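Local structure of glycerol kinase, putative (Plasmodium falciparum, 2W40) at residues Ser12-Lys17 and His35-Leu40; Pro42-His47 and Trp105-Val110. The protein probably phosphorylates glycerol at the expense of ATP to give sn-glycerol 3-phosphate, as a glycerol kinase of the FGGY carbohydrate kinase family. One frame throughout, in Å; residues are numbered along the deposited sequence. Where two conformers were deposited one is given.

Contact 1 (Ser12-Lys17 and His35-Leu40)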
loop_
_atom_site.group_PDB
_atom_site.type_symbol
_atom_site.label_atom_id
_atom_site.label_comp_id
_atom_site.label_asym_id
_atom_site.label_seq_id
_atom_site.Cartn_x
_atom_site.Cartn_y
_atom_site.Cartn_z
ATOM N N SER C 12 -8.700 -18.392 -20.192
ATOM C CA SER C 12 -7.646 -17.630 -19.554
ATOM C C SER C 12 -7.831 -17.591 -18.047
ATOM O O SER C 12 -8.798 -18.131 -17.477
ATOM C CB SER C 12 -7.564 -16.232 -20.217
ATOM O OG SER C 12 -6.379 -15.579 -19.858
ATOM N N THR C 13 -6.860 -16.979 -17.367
ATOM C CA THR C 13 -6.909 -16.999 -15.856
ATOM C C THR C 13 -8.140 -16.284 -15.346
ATOM O O THR C 13 -8.787 -16.785 -14.429
ATOM C CB THR C 13 -5.678 -16.346 -15.269
ATOM O OG1 THR C 13 -4.516 -17.015 -15.814
ATOM C CG2 THR C 13 -5.600 -16.557 -13.770
ATOM N N GLN C 14 -8.423 -15.079 -15.847
ATOM C CA GLN C 14 -9.524 -14.229 -15.299
ATOM C C GLN C 14 -10.879 -14.353 -16.004
ATOM O O GLN C 14 -11.873 -13.906 -15.487
ATOM C CB GLN C 14 -9.075 -12.758 -15.244
ATOM C CG GLN C 14 -7.855 -12.533 -14.294
ATOM C CD GLN C 14 -7.298 -11.187 -14.362
ATOM O OE1 GLN C 14 -6.316 -10.947 -15.064
ATOM N NE2 GLN C 14 -7.939 -10.273 -13.693
ATOM N N SER C 15 -10.843 -14.872 -17.252
ATOM C CA SER C 15 -12.011 -14.980 -18.088
ATOM C C SER C 15 -11.797 -16.042 -19.167
ATOM O O SER C 15 -10.726 -16.534 -19.395
ATOM C CB SER C 15 -12.382 -13.650 -18.744
ATOM O OG SER C 15 -11.476 -13.317 -19.807
ATOM N N THR C 16 -12.915 -16.433 -19.755
ATOM C CA THR C 16 -12.965 -17.358 -20.864
ATOM C C THR C 16 -13.356 -16.489 -22.059
ATOM O O THR C 16 -14.360 -15.753 -21.980
ATOM C CB THR C 16 -13.988 -18.487 -20.604
ATOM O OG1 THR C 16 -13.642 -19.219 -19.393
ATOM C CG2 THR C 16 -14.072 -19.440 -21.818
ATOM N N LYS C 17 -12.613 -16.676 -23.138
ATOM C CA LYS C 17 -12.745 -15.910 -24.389
ATOM C C LYS C 17 -13.030 -16.935 -25.522
ATOM O O LYS C 17 -12.396 -18.029 -25.613
ATOM C CB LYS C 17 -11.437 -15.171 -24.703
ATOM C CG LYS C 17 -10.931 -14.334 -23.574
ATOM C CD LYS C 17 -9.568 -13.788 -23.769
ATOM C CE LYS C 17 -9.122 -13.135 -22.494
ATOM N NZ LYS C 17 -7.996 -12.201 -22.790
ATOM N N HIS C 35 -14.824 -15.278 -14.663
ATOM C CA HIS C 35 -15.227 -16.258 -13.672
ATOM C C HIS C 35 -14.486 -15.829 -12.352
ATOM O O HIS C 35 -13.499 -15.029 -12.369
ATOM C CB HIS C 35 -14.892 -17.692 -14.049
ATOM C CG HIS C 35 -13.448 -17.912 -14.378
ATOM N ND1 HIS C 35 -12.916 -17.650 -15.621
ATOM C CD2 HIS C 35 -12.451 -18.421 -13.633
ATOM C CE1 HIS C 35 -11.612 -17.888 -15.590
ATOM N NE2 HIS C 35 -11.297 -18.358 -14.392
ATOM N N GLU C 36 -15.016 -16.301 -11.227
ATOM C CA GLU C 36 -14.546 -15.878 -9.902
ATOM C C GLU C 36 -13.111 -16.279 -9.677
ATOM O O GLU C 36 -12.760 -17.418 -9.886
ATOM C CB GLU C 36 -15.428 -16.464 -8.812
ATOM C CG GLU C 36 -15.213 -15.805 -7.532
ATOM C CD GLU C 36 -15.915 -16.436 -6.372
ATOM O OE1 GLU C 36 -16.647 -17.445 -6.560
ATOM O OE2 GLU C 36 -15.755 -15.937 -5.215
ATOM N N GLN C 37 -12.307 -15.318 -9.190
ATOM C CA GLN C 37 -10.930 -15.621 -8.746
ATOM C C GLN C 37 -11.056 -15.777 -7.219
ATOM O O GLN C 37 -11.202 -14.785 -6.509
ATOM C CB GLN C 37 -9.970 -14.453 -9.080
ATOM C CG GLN C 37 -10.056 -13.980 -10.550
ATOM C CD GLN C 37 -9.718 -15.118 -11.506
ATOM O OE1 GLN C 37 -8.577 -15.558 -11.501
ATOM N NE2 GLN C 37 -10.693 -15.605 -12.324
ATOM N N LYS C 38 -11.105 -17.009 -6.763
ATOM C CA LYS C 38 -11.318 -17.277 -5.366
ATOM C C LYS C 38 -9.990 -17.260 -4.597
ATOM O O LYS C 38 -9.145 -18.185 -4.729
ATOM C CB LYS C 38 -11.956 -18.617 -5.200
ATOM C CG LYS C 38 -13.263 -18.840 -5.906
ATOM C CD LYS C 38 -13.692 -20.336 -5.924
ATOM C CE LYS C 38 -14.938 -20.610 -6.689
ATOM N NZ LYS C 38 -16.118 -20.288 -5.891
ATOM N N CYS C 39 -9.863 -16.277 -3.694
ATOM C CA CYS C 39 -8.651 -16.129 -2.839
ATOM C C CYS C 39 -9.110 -16.053 -1.388
ATOM O O CYS C 39 -9.115 -14.930 -0.813
ATOM C CB CYS C 39 -7.823 -14.921 -3.236
ATOM S SG CYS C 39 -7.396 -14.799 -5.028
ATOM N N LEU C 40 -9.458 -17.246 -0.872
ATOM C CA LEU C 40 -10.120 -17.588 0.443
ATOM C C LEU C 40 -9.247 -17.233 1.631
ATOM O O LEU C 40 -9.708 -16.859 2.732
ATOM C CB LEU C 40 -10.407 -19.135 0.562
ATOM C CG LEU C 40 -11.292 -19.694 1.728
ATOM C CD1 LEU C 40 -12.534 -18.919 1.961
ATOM C CD2 LEU C 40 -11.686 -21.213 1.475
HETATM O O HOH W 1 -12.299 -12.338 -13.298
HETATM O O HOH W 2 -14.990 -17.737 -17.461
#
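Ser12-Gln14 form the turn of the beta hairpin 3-11/15-21 in the mixed sheet of the actin-like FGGY N-terminal domain, and the chain leaving strand 27-34 runs past it, nearest where the CA atoms of Ser15 and His35 lie 5.6 Å apart. Ser12 N bonds to Ser15 O. One weak backbone bond joins the segments, His35 N to Gln14 O at 3.4 Å, and a water donates to both Gln14 O and His35 O. His35 CG sits in the crowded position between N and carbonyl carbon (chi1 55°), bringing the ring against the turn: CE1 meets Ser12 O at the ring edge, and a second water bridges ND1 and Thr16 OG1, the latter also bonded to Gln11 NE2. Gln37 bends back at chi2; its NE2 gives a good bond to His35 O (2.9 Å) and a weak one to Thr13 O (3.1 Å). Its OE1 accepts from Tyr45 OH and His47 NE2, which fixes the amide's rotation. Gln14, extended beyond CG, bonds through OE1 to ADP-binding Thr270 and through NE2 to Ser319. Thr13, its side chain about 4 Å from bound glycerol, bonds through OG1 to Trp105 NE1. Helix 49-70 covers His35; Thr16 pairs with Leu33.

Contact 2 (Pro42-His47 and Trp105-Val110). With EDO (1,2-ethanediol), chain B; EDO (1,2-ethanediol), chain D.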
loop_
_atom_site.group_PDB
_atom_site.type_symbol
_atom_site.label_atom_id
_atom_site.label_comp_id
_atom_site.label_asym_id
_atom_site.label_seq_id
_atom_site.Cartn_x
_atom_site.Cartn_y
_atom_site.Cartn_z
ATOM N N PRO C 42 -4.738 -16.427 2.716
ATOM C CA PRO C 42 -3.459 -16.006 2.129
ATOM C C PRO C 42 -2.771 -17.146 1.369
ATOM O O PRO C 42 -2.597 -18.267 1.880
ATOM C CB PRO C 42 -2.632 -15.499 3.322
ATOM C CG PRO C 42 -3.683 -15.049 4.217
ATOM C CD PRO C 42 -4.784 -16.046 4.146
ATOM N N GLY C 43 -2.528 -16.887 0.086
ATOM C CA GLY C 43 -1.820 -17.871 -0.724
ATOM C C GLY C 43 -2.752 -18.802 -1.517
ATOM O O GLY C 43 -2.310 -19.348 -2.540
ATOM N N TRP C 44 -4.058 -18.860 -1.199
ATOM C CA TRP C 44 -4.941 -19.773 -1.916
ATOM C C TRP C 44 -5.487 -19.024 -3.125
ATOM O O TRP C 44 -5.818 -17.824 -3.048
ATOM C CB TRP C 44 -6.114 -20.159 -1.039
ATOM C CG TRP C 44 -5.740 -21.127 0.028
ATOM C CD1 TRP C 44 -4.521 -21.243 0.657
ATOM C CD2 TRP C 44 -6.521 -22.219 0.454
ATOM N NE1 TRP C 44 -4.552 -22.314 1.539
ATOM C CE2 TRP C 44 -5.754 -22.946 1.406
ATOM C CE3 TRP C 44 -7.813 -22.676 0.155
ATOM C CZ2 TRP C 44 -6.242 -24.077 2.013
ATOM C CZ3 TRP C 44 -8.303 -23.791 0.818
ATOM C CH2 TRP C 44 -7.493 -24.498 1.710
ATOM N N TYR C 45 -5.606 -19.747 -4.245
ATOM C CA TYR C 45 -6.128 -19.201 -5.487
ATOM C C TYR C 45 -6.768 -20.370 -6.230
ATOM O O TYR C 45 -6.092 -21.302 -6.685
ATOM C CB TYR C 45 -5.032 -18.559 -6.315
ATOM C CG TYR C 45 -5.463 -17.453 -7.247
ATOM C CD1 TYR C 45 -4.889 -16.175 -7.250
ATOM C CD2 TYR C 45 -6.470 -17.699 -8.175
ATOM C CE1 TYR C 45 -5.253 -15.199 -8.251
ATOM C CE2 TYR C 45 -6.865 -16.777 -9.140
ATOM C CZ TYR C 45 -6.228 -15.523 -9.182
ATOM O OH TYR C 45 -6.564 -14.585 -10.069
ATOM N N GLU C 46 -8.109 -20.286 -6.325
ATOM C CA GLU C 46 -8.910 -21.304 -6.955
ATOM C C GLU C 46 -9.918 -20.747 -8.000
ATOM O O GLU C 46 -10.350 -19.556 -7.976
ATOM C CB GLU C 46 -9.726 -22.030 -5.889
ATOM C CG GLU C 46 -8.885 -22.709 -4.835
ATOM C CD GLU C 46 -9.626 -23.467 -3.706
ATOM O OE1 GLU C 46 -10.856 -23.499 -3.647
ATOM O OE2 GLU C 46 -8.900 -24.001 -2.842
ATOM N N HIS C 47 -10.291 -21.642 -8.915
ATOM C CA HIS C 47 -11.406 -21.379 -9.855
ATOM C C HIS C 47 -12.446 -22.509 -9.668
ATOM O O HIS C 47 -12.115 -23.653 -9.394
ATOM C CB HIS C 47 -10.935 -21.422 -11.300
ATOM C CG HIS C 47 -9.986 -20.306 -11.696
ATOM N ND1 HIS C 47 -9.043 -20.464 -12.700
ATOM C CD2 HIS C 47 -9.844 -19.028 -11.254
ATOM C CE1 HIS C 47 -8.339 -19.351 -12.822
ATOM N NE2 HIS C 47 -8.807 -18.456 -11.963
ATOM N N TRP C 105 -2.561 -21.658 -11.139
ATOM C CA TRP C 105 -1.075 -21.473 -11.219
ATOM C C TRP C 105 -0.568 -20.498 -10.139
ATOM O O TRP C 105 0.545 -20.576 -9.730
ATOM C CB TRP C 105 -0.684 -21.140 -12.663
ATOM C CG TRP C 105 -1.230 -19.864 -13.196
ATOM C CD1 TRP C 105 -2.388 -19.723 -13.886
ATOM C CD2 TRP C 105 -0.598 -18.560 -13.184
ATOM N NE1 TRP C 105 -2.534 -18.406 -14.312
ATOM C CE2 TRP C 105 -1.460 -17.671 -13.895
ATOM C CE3 TRP C 105 0.653 -18.077 -12.753
ATOM C CZ2 TRP C 105 -1.124 -16.272 -14.071
ATOM C CZ3 TRP C 105 0.985 -16.761 -12.958
ATOM C CH2 TRP C 105 0.094 -15.868 -13.604
ATOM N N LEU C 106 -1.321 -19.443 -9.908
ATOM C CA LEU C 106 -1.018 -18.380 -8.920
ATOM C C LEU C 106 -1.111 -18.799 -7.429
ATOM O O LEU C 106 -0.637 -18.052 -6.550
ATOM C CB LEU C 106 -1.921 -17.173 -9.146
ATOM C CG LEU C 106 -1.562 -16.237 -10.309
ATOM C CD1 LEU C 106 -2.759 -15.252 -10.617
ATOM C CD2 LEU C 106 -0.187 -15.459 -9.999
ATOM N N ASP C 107 -1.676 -19.973 -7.162
ATOM C CA ASP C 107 -1.820 -20.466 -5.791
ATOM C C ASP C 107 -0.418 -20.755 -5.253
ATOM O O ASP C 107 0.407 -21.318 -5.924
ATOM C CB ASP C 107 -2.670 -21.758 -5.794
ATOM C CG ASP C 107 -3.019 -22.276 -4.411
ATOM O OD1 ASP C 107 -4.167 -22.051 -3.938
ATOM O OD2 ASP C 107 -2.091 -22.885 -3.840
ATOM N N THR C 108 -0.228 -20.426 -3.988
ATOM C CA THR C 108 1.056 -20.691 -3.341
ATOM C C THR C 108 0.976 -21.426 -1.999
ATOM O O THR C 108 1.929 -21.371 -1.184
ATOM C CB THR C 108 1.800 -19.343 -3.091
ATOM O OG1 THR C 108 0.984 -18.426 -2.347
ATOM C CG2 THR C 108 2.253 -18.709 -4.397
ATOM N N ARG C 109 -0.123 -22.143 -1.758
ATOM C CA ARG C 109 -0.333 -22.839 -0.505
ATOM C C ARG C 109 0.718 -23.913 -0.303
ATOM O O ARG C 109 0.892 -24.416 0.852
ATOM C CB ARG C 109 -1.751 -23.495 -0.438
ATOM C CG ARG C 109 -1.904 -24.826 -1.053
ATOM C CD ARG C 109 -3.355 -25.248 -1.256
ATOM N NE ARG C 109 -4.171 -24.409 -2.071
ATOM C CZ ARG C 109 -5.474 -24.511 -2.140
ATOM N NH1 ARG C 109 -6.141 -25.423 -1.405
ATOM N NH2 ARG C 109 -6.148 -23.694 -2.889
ATOM N N VAL C 110 1.351 -24.358 -1.418
ATOM C CA VAL C 110 2.311 -25.445 -1.295
ATOM C C VAL C 110 3.723 -25.001 -0.933
ATOM O O VAL C 110 4.681 -25.836 -1.014
ATOM C CB VAL C 110 2.301 -26.314 -2.588
ATOM C CG1 VAL C 110 0.850 -26.877 -2.895
ATOM C CG2 VAL C 110 2.837 -25.484 -3.789
HETATM C C1 EDO B . -3.906 -15.981 -3.031
HETATM O O1 EDO B . -3.881 -15.186 -1.673
HETATM C C2 EDO B . -2.778 -16.085 -4.162
HETATM O O2 EDO B . -1.592 -16.987 -4.339
HETATM C C1 EDO D . -11.863 -25.968 0.559
HETATM O O1 EDO D . -10.500 -26.527 0.969
HETATM C C2 EDO D . -12.241 -24.795 -0.440
HETATM O O2 EDO D . -12.322 -25.062 -1.931
#
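Two backbone N-H groups set the spacing of these loops. Thr108 N points almost straight at Gly43 O (2.8 Å, 176°), in the carbonyl plane, and Tyr45 N bonds to Asp107 OD1 at 2.7 Å, from above the carboxylate plane. Gly43 has phi 95°, a backbone shape that suits glycine, and its CA packs 3.3 Å from Thr108 OG1.

The charged network is built on Asp107, whose CG lies anti to the backbone N. Its OD2 takes Arg109 N, closing an Asx turn just ahead of helix 111-118, and Arg109 NE on its syn lone pair. OD1 receives Arg109 NH2 and NE as well as Tyr45 N; four N-H donors, NE bifurcated between the oxygens, thus grip the buried carboxylate and probably favour its charged form. The same NH2 forms a salt bridge to Glu46 OE2 (2.8 Å), straight and in the guanidinium plane, on the oxygen's anti lone pair; Tyr100 OH bonds to both OE2 and Arg109 NH1. The antiparallel pair of strands 46-47 and 102-103, in the FGGY N-terminal domain, brings 42-47 alongside 105-110.

Held flat by Asp107 and Glu46, the guanidinium stacks on the Trp44 ring with planes 17° apart, a cation-pi contact with Arg109 CZ 3.8 Å from the centroid of the Trp44 six-membered ring. Arg109 NH1 lies over that ring, and Arg109 CB touches Trp44 NE1 and CD1. Trp145 of helix 140-149 makes another cation-pi contact with Arg109.

Apolar packing is carried by Tyr45 and Leu106, side by side and pointing the same way. Leu106 CB makes an off-centre CH-pi contact with the Tyr45 ring, and Leu106 CD1 comes within 3.4 Å of Tyr45 CE1. A crystallisation-derived 1,2-ethanediol probably bridges Gly43 N and Leu106 O; Phe373 of the second subunit packs on Leu106.

Contact 1 closes before contact 2 opens along the chain, and both lie within the FGGY N-terminal domain range, their centres about 12 Å apart. The first sits beside the antiparallel strands 15-21 and 27-34 at one side of the six-stranded sheet; the second belongs to the short pair 46-47 and 102-103. Chain 35-47 joins them: Lys38 O probably bonds to Glu46 N (2.8 Å), and the His35 and His47 rings meet edge-to-face. Contact 1 lies next to bound glycerol, the Leu106 side chain of contact 2 is about 4 Å from that of ADP-binding Thr270, and both contacts touch the second subunit, a position consistent with these loops linking the glycerol and ADP sites to the subunit interface.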